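Local coordinates for pyridine nucleotide-disulphide oxidoreductase dimerisation region (Escherichia coli BL21, PDB 6KYY), which is a hypochlorous acid-induced, FAD-dependent flavoprotein disulfide reductase, probably involved in resistance to reactive chlorine stress, and is seen here with copper(II), at the interface of chains A and B. Coordinates in Å, arbitrary orientation; residue numbers count along the deposited sequence, not the author numbering. Chains: chain A/B, Pyridine nucleotide-disulphide oxidoreductase dimerisation region.

The interface of chains A and B. Residues chain A 408, 411-412, 415, 437; chain B 408, 411-412, 429, 437.
A:Ile412 and B:Ile412 meet on the two-fold axis of the dimer, where helix 406-418 of one chain packs on its copy. Their CG1 methylenes touch at 3.5 Å, and the side chains cross obliquely. In A:Ile412, CG1 lies anti to the carbonyl carbon (chi1 -75°), and the chain runs on extended to CD1. This places A:Ile412 CD1 3.7 Å from B:Asn411 CB. The twin contact joins B:Ile412 CD1 to A:Asn411 CB.

A carboxylate-to-backbone bond lies on each flank of this apolar centre. The backbone N of A:Ser437 donates to the syn lone pair of B:Glu408 OE1 at 2.9 Å, with 153° at the hydrogen. The twin bond runs from B:Ser437 N to A:Glu408 OE2 at 3.1 Å and is more bent. Both glutamate chains bend at chi2 (-74° in A:Glu408), which turns the carboxylate toward the partner chain. Each serine hydroxyl also points at the same carboxylate oxygen, but the modelled separations are too short to be trusted.

Further out, the side chains of B:Gln429 and A:Met415 cross at about a right angle, with the amide carbon CD of B:Gln429 3.8 Å from A:Met415 CB. A:Met415 is poorly ordered. The amide of B:Asn411 is held in turn: its ND2 donates to the backbone O of B:Glu408 at 3.0 Å, which ties the side chain back to its own helix.

The patch belongs to the dimerisation domain. Its centre lies about 14 Å from A:His433, the active-site proton acceptor. It is one part of the two-fold interface between the subunits and likely supports the dimer typical of this reductase family.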
ATOM      1  N   GLU A 408       4.713  -1.820  -0.696  1.00 23.89           N
ATOM      2  CA  GLU A 408       4.361  -0.417  -0.863  1.00 22.73           C
ATOM      3  C   GLU A 408       4.918   0.460   0.252  1.00 24.57           C
ATOM      4  O   GLU A 408       5.379   1.575  -0.013  1.00 23.97           O
ATOM      5  CB  GLU A 408       2.839  -0.263  -0.933  1.00 19.11           C
ATOM      6  CG  GLU A 408       2.183  -1.066  -2.043  1.00 22.59           C
ATOM      7  CD  GLU A 408       2.427  -0.472  -3.417  1.00 16.30           C
ATOM      8  OE1 GLU A 408       2.412  -1.233  -4.406  1.00 20.04           O
ATOM      9  OE2 GLU A 408       2.633   0.755  -3.508  1.00 16.45           O
ATOM     10  N   ASN A 411       8.873   1.554   0.530  1.00 18.73           N
ATOM     11  CA  ASN A 411       9.342   2.718  -0.213  1.00 18.09           C
ATOM     12  C   ASN A 411       9.450   3.945   0.683  1.00 19.33           C
ATOM     13  O   ASN A 411      10.236   4.856   0.399  1.00 19.72           O
ATOM     14  CB  ASN A 411       8.401   2.998  -1.387  1.00 18.07           C
ATOM     15  CG  ASN A 411       8.380   1.868  -2.403  1.00 25.54           C
ATOM     16  OD1 ASN A 411       9.426   1.377  -2.829  1.00 36.47           O
ATOM     17  ND2 ASN A 411       7.182   1.443  -2.787  1.00 16.00           N
ATOM     18  N   ILE A 412       8.670   3.987   1.764  1.00 19.99           N
ATOM     19  CA  ILE A 412       8.733   5.114   2.687  1.00 15.80           C
ATOM     20  C   ILE A 412      10.000   5.040   3.532  1.00 23.54           C
ATOM     21  O   ILE A 412      10.668   6.055   3.764  1.00 20.69           O
ATOM     22  CB  ILE A 412       7.464   5.151   3.559  1.00 15.22           C
ATOM     23  CG1 ILE A 412       6.274   5.657   2.745  1.00 23.99           C
ATOM     24  CG2 ILE A 412       7.676   6.016   4.788  1.00 36.04           C
ATOM     25  CD1 ILE A 412       4.977   5.684   3.519  1.00 19.98           C
ATOM     26  N   MET A 415      13.024   5.968   1.301  1.00 18.28           N
ATOM     27  CA  MET A 415      13.124   7.374   0.926  1.00 28.06           C
ATOM     28  C   MET A 415      13.640   8.224   2.081  1.00 20.47           C
ATOM     29  O   MET A 415      14.427   9.155   1.873  1.00 22.47           O
ATOM     30  CB  MET A 415      11.764   7.876   0.447  1.00 32.03           C
ATOM     31  CG  MET A 415      11.724   9.351   0.123  1.00 43.57           C
ATOM     32  SD  MET A 415      10.120  10.077   0.480  1.00 72.27           S
ATOM     33  CE  MET A 415      10.615  11.311   1.676  1.00 34.75           C
ATOM     34  N   SER A 437       1.028   1.464   6.240  1.00 17.05           N
ATOM     35  CA  SER A 437       2.117   2.400   6.484  1.00 23.79           C
ATOM     36  C   SER A 437       2.017   3.058   7.853  1.00 26.64           C
ATOM     37  O   SER A 437       3.035   3.520   8.380  1.00 30.35           O
ATOM     38  CB  SER A 437       2.143   3.477   5.398  1.00 23.04           C
ATOM     39  OG  SER A 437       1.782   2.944   4.136  1.00 21.38           O
TER
ATOM     40  N   GLU B 408      -1.917   4.127   0.797  1.00 29.54           N
ATOM     41  CA  GLU B 408      -0.544   3.909   1.236  1.00 16.13           C
ATOM     42  C   GLU B 408       0.441   4.862   0.572  1.00 12.01           C
ATOM     43  O   GLU B 408       1.200   5.550   1.261  1.00 22.09           O
ATOM     44  CB  GLU B 408      -0.125   2.459   0.963  1.00  8.87           C
ATOM     45  CG  GLU B 408      -1.119   1.414   1.447  1.00 15.05           C
ATOM     46  CD  GLU B 408      -0.993   1.121   2.930  1.00 12.52           C
ATOM     47  OE1 GLU B 408      -0.213   1.814   3.617  1.00 12.53           O
ATOM     48  OE2 GLU B 408      -1.677   0.194   3.410  1.00 16.87           O
ATOM     49  N   ASN B 411       0.988   8.633   1.448  1.00 12.93           N
ATOM     50  CA  ASN B 411       1.937   8.996   2.490  1.00  8.24           C
ATOM     51  C   ASN B 411       3.330   9.252   1.931  1.00 21.00           C
ATOM     52  O   ASN B 411       4.120   9.953   2.571  1.00 19.21           O
ATOM     53  CB  ASN B 411       1.990   7.901   3.558  1.00 17.33           C
ATOM     54  CG  ASN B 411       0.626   7.602   4.156  1.00 15.28           C
ATOM     55  OD1 ASN B 411       0.038   8.437   4.843  1.00 16.17           O
ATOM     56  ND2 ASN B 411       0.119   6.401   3.900  1.00 15.55           N
ATOM     57  N   ILE B 412       3.650   8.699   0.757  1.00 37.32           N
ATOM     58  CA  ILE B 412       4.920   9.014   0.110  1.00 30.41           C
ATOM     59  C   ILE B 412       4.903  10.439  -0.426  1.00 18.47           C
ATOM     60  O   ILE B 412       5.884  11.180  -0.293  1.00 22.38           O
ATOM     61  CB  ILE B 412       5.225   8.001  -1.009  1.00 30.46           C
ATOM     62  CG1 ILE B 412       5.330   6.584  -0.448  1.00 33.85           C
ATOM     63  CG2 ILE B 412       6.506   8.377  -1.736  1.00 29.47           C
ATOM     64  CD1 ILE B 412       5.801   5.561  -1.457  1.00 15.81           C
ATOM     65  N   GLN B 429      13.143   8.246  -7.966  1.00 19.58           N
ATOM     66  CA  GLN B 429      13.377   7.293  -6.892  1.00 15.19           C
ATOM     67  C   GLN B 429      13.259   5.860  -7.397  1.00 25.94           C
ATOM     68  O   GLN B 429      12.459   5.550  -8.285  1.00 26.27           O
ATOM     69  CB  GLN B 429      12.393   7.525  -5.746  1.00 19.81           C
ATOM     70  CG  GLN B 429      12.750   6.788  -4.466  1.00 27.13           C
ATOM     71  CD  GLN B 429      12.024   7.340  -3.260  1.00 38.55           C
ATOM     72  OE1 GLN B 429      12.250   8.480  -2.859  1.00 35.03           O
ATOM     73  NE2 GLN B 429      11.147   6.534  -2.674  1.00 25.25           N
ATOM     74  N   SER B 437       3.218   2.473  -5.969  1.00 11.86           N
ATOM     75  CA  SER B 437       4.021   3.642  -5.629  1.00 14.11           C
ATOM     76  C   SER B 437       5.034   3.958  -6.720  1.00 13.05           C
ATOM     77  O   SER B 437       5.413   5.122  -6.893  1.00 17.00           O
ATOM     78  CB  SER B 437       4.732   3.419  -4.295  1.00 23.35           C
ATOM     79  OG  SER B 437       3.865   2.826  -3.344  1.00 37.87           O
TER